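Glycoside hydrolase family 15, cellulose signaling associated protein envoy (Hypocrea jecorina, PDB 4WUJ) senses blue light through a flavin-binding LOV domain, the part present here, and links light signalling with the oxidative stress response. Local coordinates at residues C[115-128]-C[134-146]. Residues are numbered along the deposited sequence; the frame is centred on the assembly and turned at random.
Sequences KKNGTPFTNVVTIL and PSGHHFAVGLQAE. With FMN (flavin mononucleotide), chain I.
Thr126 and Leu143 exchange two backbone hydrogen bonds, each with an N-H...O angle of 163°, and Leu128 repeats the pattern with Val141, which sets the antiparallel register of strands 120-128 and 139-144. This closely packed centre lies against the flavin that the PAS-fold sheet binds: Ile127 CD1 comes 3.7 Å from FMN C9A, and at Gly142 a side chain would run into the ring. Further along, Asn123 OD1 replaces a backbone carbonyl, accepting Ala145 N at 3.1 Å, the donor tilted out of the carbonyl plane. With CG anti to the backbone N (chi1 -175°), Asn123 OD1 lies 3.3 Å from Gln144 CB, the two amide planes 55° apart, while ND2 hydrogen-bonds to Asn113 OD1. An alanine here would probably leave Ala145 N without this acceptor and Asn113 OD1 without its mate, and strip Gln144 CB of a neighbour. Glu146, by contrast, is exposed; it forms a salt bridge, Lys115 NZ lying 2.8 Å from both Glu146 OE1 and OE2 and above the carboxylate plane. Gln144, bent at chi2, gives NE2 to FMN O4 at 3.1 Å and weakly to N5, with OE1 held by Ser39. Because N5 is protonated when LOV flavins form their photoadduct, this amide probably responds, as in other LOV domains, and may pass the change to strand 139-144.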
loop_
_atom_site.group_PDB
_atom_site.type_symbol
_atom_site.label_atom_id
_atom_site.label_comp_id
_atom_site.label_asym_id
_atom_site.label_seq_id
_atom_site.Cartn_x
_atom_site.Cartn_y
_atom_site.Cartn_z
ATOM N N LYS C 115 -3.777 6.277 -19.926
ATOM C CA LYS C 115 -3.962 7.198 -18.804
ATOM C C LYS C 115 -5.129 8.072 -19.178
ATOM O O LYS C 115 -5.595 8.027 -20.301
ATOM C CB LYS C 115 -2.699 8.036 -18.544
ATOM C CG LYS C 115 -1.560 7.222 -17.943
ATOM C CD LYS C 115 -0.218 7.943 -18.024
ATOM C CE LYS C 115 0.790 7.393 -17.029
ATOM N NZ LYS C 115 2.001 6.800 -17.637
ATOM N N LYS C 116 -5.626 8.845 -18.234
ATOM C CA LYS C 116 -6.776 9.667 -18.502
ATOM C C LYS C 116 -6.480 10.753 -19.542
ATOM O O LYS C 116 -7.412 11.326 -20.121
ATOM C CB LYS C 116 -7.230 10.338 -17.234
ATOM C CG LYS C 116 -8.336 11.333 -17.490
ATOM C CD LYS C 116 -8.613 12.124 -16.241
ATOM C CE LYS C 116 -9.756 13.096 -16.442
ATOM N NZ LYS C 116 -10.061 13.675 -15.145
ATOM N N ASN C 117 -5.195 11.066 -19.744
ATOM C CA ASN C 117 -4.801 12.051 -20.753
ATOM C C ASN C 117 -4.496 11.429 -22.138
ATOM O O ASN C 117 -4.015 12.117 -23.031
ATOM C CB ASN C 117 -3.603 12.872 -20.265
ATOM C CG ASN C 117 -2.302 12.038 -20.169
ATOM O OD1 ASN C 117 -2.274 10.853 -20.523
ATOM N ND2 ASN C 117 -1.219 12.670 -19.689
ATOM N N GLY C 118 -4.767 10.138 -22.314
ATOM C CA GLY C 118 -4.636 9.508 -23.621
ATOM C C GLY C 118 -3.283 8.911 -23.958
ATOM O O GLY C 118 -3.065 8.416 -25.056
ATOM N N THR C 119 -2.364 8.934 -23.017
ATOM C CA THR C 119 -1.033 8.384 -23.255
ATOM C C THR C 119 -1.018 6.868 -23.078
ATOM O O THR C 119 -1.466 6.353 -22.063
ATOM C CB THR C 119 0.001 9.006 -22.297
ATOM O OG1 THR C 119 0.272 10.349 -22.708
ATOM C CG2 THR C 119 1.302 8.197 -22.281
ATOM N N PRO C 120 -0.513 6.140 -24.070
ATOM C CA PRO C 120 -0.470 4.696 -23.852
ATOM C C PRO C 120 0.653 4.290 -22.898
ATOM O O PRO C 120 1.694 4.954 -22.841
ATOM C CB PRO C 120 -0.181 4.146 -25.252
ATOM C CG PRO C 120 0.645 5.251 -25.919
ATOM C CD PRO C 120 0.016 6.532 -25.392
ATOM N N PHE C 121 0.457 3.201 -22.167
ATOM C CA PHE C 121 1.568 2.620 -21.457
ATOM C C PHE C 121 1.432 1.143 -21.377
ATOM O O PHE C 121 0.341 0.585 -21.252
ATOM C CB PHE C 121 1.708 3.191 -20.038
ATOM C CG PHE C 121 0.518 2.923 -19.132
ATOM C CD1 PHE C 121 -0.617 3.707 -19.209
ATOM C CD2 PHE C 121 0.563 1.915 -18.176
ATOM C CE1 PHE C 121 -1.701 3.480 -18.387
ATOM C CE2 PHE C 121 -0.524 1.702 -17.330
ATOM C CZ PHE C 121 -1.661 2.478 -17.456
ATOM N N THR C 122 2.576 0.502 -21.431
ATOM C CA THR C 122 2.615 -0.928 -21.296
ATOM C C THR C 122 2.420 -1.323 -19.820
ATOM O O THR C 122 3.369 -1.436 -19.050
ATOM C CB THR C 122 3.887 -1.452 -21.918
ATOM O OG1 THR C 122 3.873 -1.079 -23.304
ATOM C CG2 THR C 122 4.001 -2.973 -21.764
ATOM N N ASN C 123 1.155 -1.542 -19.454
ATOM C CA ASN C 123 0.796 -1.829 -18.089
ATOM C C ASN C 123 1.086 -3.287 -17.800
ATOM O O ASN C 123 0.594 -4.173 -18.525
ATOM C CB ASN C 123 -0.699 -1.504 -17.915
ATOM C CG ASN C 123 -1.172 -1.657 -16.489
ATOM O OD1 ASN C 123 -0.422 -2.124 -15.627
ATOM N ND2 ASN C 123 -2.435 -1.278 -16.233
ATOM N N VAL C 124 1.895 -3.580 -16.784
ATOM C CA VAL C 124 2.026 -4.986 -16.381
ATOM C C VAL C 124 1.012 -5.306 -15.262
ATOM O O VAL C 124 1.217 -5.018 -14.052
ATOM C CB VAL C 124 3.449 -5.389 -15.998
ATOM C CG1 VAL C 124 3.532 -6.874 -15.703
ATOM C CG2 VAL C 124 4.443 -4.988 -17.104
ATOM N N VAL C 125 -0.083 -5.922 -15.706
ATOM C CA VAL C 125 -1.239 -6.187 -14.864
ATOM C C VAL C 125 -1.191 -7.589 -14.379
ATOM O O VAL C 125 -1.021 -8.536 -15.158
ATOM C CB VAL C 125 -2.555 -6.017 -15.649
ATOM C CG1 VAL C 125 -3.723 -6.298 -14.759
ATOM C CG2 VAL C 125 -2.670 -4.603 -16.245
ATOM N N THR C 126 -1.365 -7.743 -13.089
ATOM C CA THR C 126 -1.494 -9.066 -12.475
ATOM C C THR C 126 -2.822 -9.124 -11.744
ATOM O O THR C 126 -3.123 -8.232 -10.957
ATOM C CB THR C 126 -0.433 -9.298 -11.376
ATOM O OG1 THR C 126 0.867 -9.119 -11.917
ATOM C CG2 THR C 126 -0.567 -10.692 -10.781
ATOM N N ILE C 127 -3.578 -10.198 -11.931
ATOM C CA ILE C 127 -4.849 -10.334 -11.278
ATOM C C ILE C 127 -4.839 -11.576 -10.447
ATOM O O ILE C 127 -4.520 -12.665 -10.926
ATOM C CB ILE C 127 -5.995 -10.331 -12.333
ATOM C CG1 ILE C 127 -5.862 -9.064 -13.174
ATOM C CG2 ILE C 127 -7.352 -10.416 -11.645
ATOM C CD1 ILE C 127 -6.721 -8.951 -14.376
ATOM N N LEU C 128 -5.163 -11.415 -9.179
ATOM C CA LEU C 128 -5.221 -12.528 -8.260
ATOM C C LEU C 128 -6.623 -12.695 -7.659
ATOM O O LEU C 128 -7.306 -11.722 -7.387
ATOM C CB LEU C 128 -4.177 -12.318 -7.156
ATOM C CG LEU C 128 -2.761 -12.100 -7.715
ATOM C CD1 LEU C 128 -2.388 -10.634 -7.854
ATOM C CD2 LEU C 128 -1.776 -12.792 -6.843
ATOM N N PRO C 134 -16.445 -12.680 4.454
ATOM C CA PRO C 134 -17.622 -12.862 5.318
ATOM C C PRO C 134 -18.921 -12.523 4.573
ATOM O O PRO C 134 -20.025 -12.893 5.008
ATOM C CB PRO C 134 -17.374 -11.870 6.468
ATOM C CG PRO C 134 -15.880 -11.724 6.542
ATOM C CD PRO C 134 -15.343 -11.972 5.141
ATOM N N SER C 135 -18.767 -11.814 3.453
ATOM C CA SER C 135 -19.864 -11.481 2.542
ATOM C C SER C 135 -20.409 -12.665 1.717
ATOM O O SER C 135 -21.622 -12.738 1.431
ATOM C CB SER C 135 -19.394 -10.358 1.597
ATOM O OG SER C 135 -18.017 -10.510 1.230
ATOM N N GLY C 136 -19.525 -13.587 1.335
ATOM C CA GLY C 136 -19.889 -14.646 0.403
ATOM C C GLY C 136 -19.499 -14.218 -1.003
ATOM O O GLY C 136 -19.710 -14.939 -1.992
ATOM N N HIS C 137 -18.909 -13.023 -1.060
ATOM C CA HIS C 137 -18.490 -12.385 -2.291
ATOM C C HIS C 137 -17.039 -12.711 -2.596
ATOM O O HIS C 137 -16.187 -12.680 -1.711
ATOM C CB HIS C 137 -18.625 -10.869 -2.146
ATOM C CG HIS C 137 -20.033 -10.380 -2.203
ATOM N ND1 HIS C 137 -20.349 -9.073 -2.501
ATOM C CD2 HIS C 137 -21.210 -11.018 -2.004
ATOM C CE1 HIS C 137 -21.662 -8.927 -2.483
ATOM N NE2 HIS C 137 -22.211 -10.093 -2.191
ATOM N N HIS C 138 -16.772 -13.014 -3.859
ATOM C CA HIS C 138 -15.422 -13.234 -4.360
ATOM C C HIS C 138 -14.848 -11.924 -4.888
ATOM O O HIS C 138 -15.535 -11.161 -5.549
ATOM C CB HIS C 138 -15.467 -14.245 -5.497
ATOM C CG HIS C 138 -15.504 -15.672 -5.041
ATOM N ND1 HIS C 138 -14.386 -16.479 -5.055
ATOM C CD2 HIS C 138 -16.516 -16.438 -4.561
ATOM C CE1 HIS C 138 -14.702 -17.678 -4.599
ATOM N NE2 HIS C 138 -15.990 -17.680 -4.294
ATOM N N PHE C 139 -13.585 -11.662 -4.592
ATOM C CA PHE C 139 -12.915 -10.454 -5.071
ATOM C C PHE C 139 -11.700 -10.804 -5.929
ATOM O O PHE C 139 -11.199 -11.922 -5.925
ATOM C CB PHE C 139 -12.486 -9.554 -3.895
ATOM C CG PHE C 139 -13.641 -8.958 -3.143
ATOM C CD1 PHE C 139 -14.418 -9.746 -2.306
ATOM C CD2 PHE C 139 -13.948 -7.607 -3.267
ATOM C CE1 PHE C 139 -15.490 -9.191 -1.610
ATOM C CE2 PHE C 139 -15.021 -7.051 -2.591
ATOM C CZ PHE C 139 -15.786 -7.838 -1.753
ATOM N N ALA C 140 -11.240 -9.809 -6.659
ATOM C CA ALA C 140 -10.062 -9.929 -7.461
ATOM C C ALA C 140 -9.242 -8.711 -7.130
ATOM O O ALA C 140 -9.783 -7.602 -7.000
ATOM C CB ALA C 140 -10.411 -9.955 -8.949
ATOM N N VAL C 141 -7.947 -8.938 -6.958
ATOM C CA VAL C 141 -6.979 -7.879 -6.737
ATOM C C VAL C 141 -6.164 -7.760 -7.976
ATOM O O VAL C 141 -5.581 -8.743 -8.424
ATOM C CB VAL C 141 -5.969 -8.236 -5.624
ATOM C CG1 VAL C 141 -4.959 -7.088 -5.472
ATOM C CG2 VAL C 141 -6.685 -8.550 -4.359
ATOM N N GLY C 142 -6.115 -6.563 -8.517
ATOM C CA GLY C 142 -5.234 -6.245 -9.605
ATOM C C GLY C 142 -4.109 -5.305 -9.190
ATOM O O GLY C 142 -4.308 -4.359 -8.409
ATOM N N LEU C 143 -2.913 -5.608 -9.704
ATOM C CA LEU C 143 -1.739 -4.784 -9.528
ATOM C C LEU C 143 -1.355 -4.301 -10.895
ATOM O O LEU C 143 -1.171 -5.123 -11.805
ATOM C CB LEU C 143 -0.592 -5.592 -8.929
ATOM C CG LEU C 143 -0.829 -6.191 -7.552
ATOM C CD1 LEU C 143 0.472 -6.857 -7.009
ATOM C CD2 LEU C 143 -1.298 -5.108 -6.604
ATOM N N GLN C 144 -1.311 -2.984 -11.062
ATOM C CA GLN C 144 -0.843 -2.343 -12.285
ATOM C C GLN C 144 0.560 -1.694 -12.058
ATOM O O GLN C 144 0.939 -1.362 -10.908
ATOM C CB GLN C 144 -1.773 -1.217 -12.710
ATOM C CG GLN C 144 -3.226 -1.599 -12.984
ATOM C CD GLN C 144 -4.109 -1.763 -11.762
ATOM O OE1 GLN C 144 -3.807 -1.287 -10.630
ATOM N NE2 GLN C 144 -5.231 -2.457 -11.982
ATOM N N ALA C 145 1.272 -1.467 -13.163
ATOM C CA ALA C 145 2.505 -0.657 -13.195
ATOM C C ALA C 145 2.950 -0.431 -14.644
ATOM O O ALA C 145 2.861 -1.334 -15.454
ATOM C CB ALA C 145 3.602 -1.349 -12.448
ATOM N N GLU C 146 3.380 0.779 -14.967
ATOM C CA GLU C 146 3.908 1.100 -16.273
ATOM C C GLU C 146 5.001 0.097 -16.746
ATOM O O GLU C 146 6.061 -0.053 -16.121
ATOM C CB GLU C 146 4.460 2.514 -16.229
ATOM C CG GLU C 146 4.528 3.209 -17.571
ATOM C CD GLU C 146 4.197 4.710 -17.485
ATOM O OE1 GLU C 146 3.902 5.217 -16.370
ATOM O OE2 GLU C 146 4.208 5.387 -18.536
HETATM N N1 FMN I . -7.638 -4.450 -17.689
HETATM C C2 FMN I . -6.710 -3.532 -18.134
HETATM O O2 FMN I . -6.608 -3.282 -19.333
HETATM N N3 FMN I . -5.896 -2.868 -17.220
HETATM C C4 FMN I . -5.978 -3.117 -15.872
HETATM O O4 FMN I . -5.252 -2.495 -15.103
HETATM C C4A FMN I . -6.917 -4.048 -15.406
HETATM N N5 FMN I . -7.042 -4.310 -14.048
HETATM C C5A FMN I . -7.947 -5.231 -13.605
HETATM C C6 FMN I . -8.021 -5.473 -12.246
HETATM C C7 FMN I . -8.947 -6.376 -11.750
HETATM C C7M FMN I . -8.979 -6.610 -10.272
HETATM C C8 FMN I . -9.805 -7.056 -12.645
HETATM C C8M FMN I . -10.813 -8.044 -12.113
HETATM C C9 FMN I . -9.707 -6.817 -14.022
HETATM C C9A FMN I . -8.782 -5.901 -14.510
HETATM N N10 FMN I . -8.672 -5.629 -15.879
HETATM C C10 FMN I . -7.743 -4.708 -16.324
HETATM C "C1'" FMN I . -9.475 -6.333 -16.952
HETATM C "C2'" FMN I . -10.865 -5.837 -17.275
HETATM O "O2'" FMN I . -11.446 -5.315 -16.104
HETATM C "C3'" FMN I . -11.660 -7.012 -17.914
HETATM O "O3'" FMN I . -11.691 -8.135 -17.039
HETATM C "C4'" FMN I . -11.023 -7.437 -19.259
HETATM O "O4'" FMN I . -11.155 -6.365 -20.167
HETATM C "C5'" FMN I . -11.613 -8.736 -19.837
HETATM O "O5'" FMN I . -13.028 -8.672 -19.842
HETATM P P FMN I . -13.821 -8.046 -21.077
HETATM O O1P FMN I . -15.282 -8.055 -20.658
HETATM O O2P FMN I . -13.446 -6.650 -21.438
HETATM O O3P FMN I . -13.624 -8.919 -22.273
#